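Local coordinates for protein JSC1_58120g3 ([Leptolyngbya] sp. JSC-1, PDB 6XHH) that binds a verdin-type bilin in a GAF domain and probably acts as a far-red light sensor of the cyanobacteriochrome family, at residues S23-T26 / Q27-R31. Numbering follows the deposited sequence.
Sequences STTT and QEVRR
S23 O accepts two hydrogen bonds, from Q27 N at 3.0 Å and from T26 OG1 at 3.1 Å. The residues belong to successive turns of helix 18-33 in the GAF domain. Both donors come from the same face of the carbonyl plane. Q27 N approaches closer to the line of the C=O bond, at a C=O...N angle of 157°. T26 OG1 comes in from further to the side, at 115°. T26 carries its hydroxyl between its own backbone N and carbonyl carbon (chi1 57°), which turns OG1 back toward the preceding turn. The next three i to i+4 bonds continue the ladder: E28 N to T24 O, V29 N to T25 O and R30 N to T26 O. The bond to T25 O is nearly linear at its hydrogen. The E28 carboxylate forms salt bridges to helix 2-13, OE1 with R7 and OE2 with K11. A long salt bridge also joins R31 NE to E28 OE1 at 3.7 Å. T25 and V29 face helix 157-178, where both touch V166, while T26 packs on I40, T53 and S55 of the sheet. The helix thus touches the sheet as well as helices 157-178 and 2-13. T24 and E28 run alongside each other one turn apart, with T24 CG2 4.0 Å from E28 CG.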
ATOM      1  N   SER A  23       8.073   0.575 -11.051  1.00 14.90           N
ATOM      2  CA  SER A  23       7.735   1.933 -11.463  1.00 12.70           C
ATOM      3  C   SER A  23       6.427   1.964 -12.238  1.00 13.77           C
ATOM      4  O   SER A  23       5.563   2.813 -11.989  1.00 16.06           O
ATOM      5  CB  SER A  23       8.867   2.515 -12.308  1.00 22.11           C
ATOM      6  OG  SER A  23      10.013   2.750 -11.513  1.00 28.78           O
ATOM      7  N   THR A  24       6.266   1.041 -13.187  1.00 11.97           N
ATOM      8  CA  THR A  24       5.015   0.947 -13.928  1.00 15.40           C
ATOM      9  C   THR A  24       3.835   0.694 -13.000  1.00 15.13           C
ATOM     10  O   THR A  24       2.756   1.270 -13.186  1.00 15.81           O
ATOM     11  CB  THR A  24       5.125  -0.172 -14.963  1.00 18.76           C
ATOM     12  OG1 THR A  24       6.198   0.135 -15.858  1.00 21.85           O
ATOM     13  CG2 THR A  24       3.841  -0.318 -15.747  1.00 18.27           C
ATOM     14  N   THR A  25       4.019  -0.177 -12.005  1.00 14.93           N
ATOM     15  CA  THR A  25       2.936  -0.493 -11.082  1.00 12.16           C
ATOM     16  C   THR A  25       2.487   0.739 -10.303  1.00 13.88           C
ATOM     17  O   THR A  25       1.292   1.059 -10.267  1.00 13.77           O
ATOM     18  CB  THR A  25       3.369  -1.605 -10.132  1.00 14.00           C
ATOM     19  OG1 THR A  25       3.657  -2.785 -10.902  1.00 16.52           O
ATOM     20  CG2 THR A  25       2.267  -1.914  -9.153  1.00 19.28           C
ATOM     21  N   THR A  26       3.434   1.466  -9.701  1.00 12.13           N
ATOM     22  CA  THR A  26       3.039   2.634  -8.912  1.00  9.91           C
ATOM     23  C   THR A  26       2.383   3.693  -9.795  1.00 12.28           C
ATOM     24  O   THR A  26       1.394   4.318  -9.390  1.00 13.66           O
ATOM     25  CB  THR A  26       4.227   3.230  -8.141  1.00  8.82           C
ATOM     26  OG1 THR A  26       5.282   3.574  -9.032  1.00 14.39           O
ATOM     27  CG2 THR A  26       4.758   2.275  -7.091  1.00 10.42           C
ATOM     28  N   GLN A  27       2.907   3.890 -11.014  1.00 12.68           N
ATOM     29  CA  GLN A  27       2.330   4.859 -11.942  1.00 12.08           C
ATOM     30  C   GLN A  27       0.914   4.477 -12.335  1.00 12.72           C
ATOM     31  O   GLN A  27       0.012   5.323 -12.342  1.00 15.64           O
ATOM     32  CB  GLN A  27       3.209   4.973 -13.190  1.00 14.15           C
ATOM     33  CG  GLN A  27       4.582   5.606 -12.955  1.00 22.84           C
ATOM     34  CD  GLN A  27       5.264   6.080 -14.239  1.00 28.68           C
ATOM     35  OE1 GLN A  27       4.610   6.327 -15.258  1.00 35.10           O
ATOM     36  NE2 GLN A  27       6.586   6.189 -14.196  1.00 41.16           N
ATOM     37  N   GLU A  28       0.701   3.209 -12.682  1.00 13.98           N
ATOM     38  CA  GLU A  28      -0.615   2.809 -13.173  1.00 13.01           C
ATOM     39  C   GLU A  28      -1.664   2.853 -12.070  1.00 11.47           C
ATOM     40  O   GLU A  28      -2.796   3.291 -12.303  1.00 13.56           O
ATOM     41  CB  GLU A  28      -0.540   1.414 -13.788  1.00 13.47           C
ATOM     42  CG  GLU A  28       0.301   1.342 -15.032  1.00 20.27           C
ATOM     43  CD  GLU A  28      -0.066   2.399 -16.041  1.00 32.77           C
ATOM     44  OE1 GLU A  28      -1.280   2.637 -16.239  1.00 31.34           O
ATOM     45  OE2 GLU A  28       0.861   2.987 -16.634  1.00 30.60           O
ATOM     46  N   VAL A  29      -1.321   2.397 -10.866  1.00 13.78           N
ATOM     47  CA  VAL A  29      -2.267   2.483  -9.760  1.00 13.41           C
ATOM     48  C   VAL A  29      -2.591   3.936  -9.427  1.00 12.08           C
ATOM     49  O   VAL A  29      -3.751   4.274  -9.152  1.00 14.06           O
ATOM     50  CB  VAL A  29      -1.734   1.726  -8.530  1.00 11.25           C
ATOM     51  CG1 VAL A  29      -2.632   1.998  -7.328  1.00 12.79           C
ATOM     52  CG2 VAL A  29      -1.662   0.229  -8.826  1.00 14.45           C
ATOM     53  N   ARG A  30      -1.582   4.817  -9.434  1.00 14.28           N
ATOM     54  CA  ARG A  30      -1.831   6.223  -9.105  1.00 12.19           C
ATOM     55  C   ARG A  30      -2.774   6.867 -10.116  1.00 15.08           C
ATOM     56  O   ARG A  30      -3.715   7.576  -9.741  1.00 15.20           O
ATOM     57  CB  ARG A  30      -0.517   7.006  -9.034  1.00 17.07           C
ATOM     58  CG  ARG A  30      -0.660   8.324  -8.259  1.00 17.38           C
ATOM     59  CD  ARG A  30       0.303   9.427  -8.725  1.00 19.08           C
ATOM     60  NE  ARG A  30       0.247   9.616 -10.173  1.00 22.03           N
ATOM     61  CZ  ARG A  30      -0.741  10.227 -10.825  1.00 27.76           C
ATOM     62  NH1 ARG A  30      -0.688  10.326 -12.149  1.00 32.40           N
ATOM     63  NH2 ARG A  30      -1.783  10.734 -10.173  1.00 22.95           N
ATOM     64  N   ARG A  31      -2.526   6.629 -11.408  1.00 12.89           N
ATOM     65  CA  ARG A  31      -3.389   7.139 -12.473  1.00 15.19           C
ATOM     66  C   ARG A  31      -4.812   6.601 -12.336  1.00 14.53           C
ATOM     67  O   ARG A  31      -5.793   7.351 -12.429  1.00 15.40           O
ATOM     68  CB  ARG A  31      -2.789   6.733 -13.828  1.00 18.80           C
ATOM     69  CG  ARG A  31      -3.520   7.249 -15.063  1.00 30.08           C
ATOM     70  CD  ARG A  31      -2.825   6.785 -16.356  1.00 35.50           C
ATOM     71  NE  ARG A  31      -3.458   5.605 -16.945  1.00 42.93           N
ATOM     72  CZ  ARG A  31      -4.149   5.614 -18.082  1.00 39.68           C
ATOM     73  NH1 ARG A  31      -4.301   6.740 -18.763  1.00 34.33           N
ATOM     74  NH2 ARG A  31      -4.689   4.490 -18.539  1.00 41.80           N
TER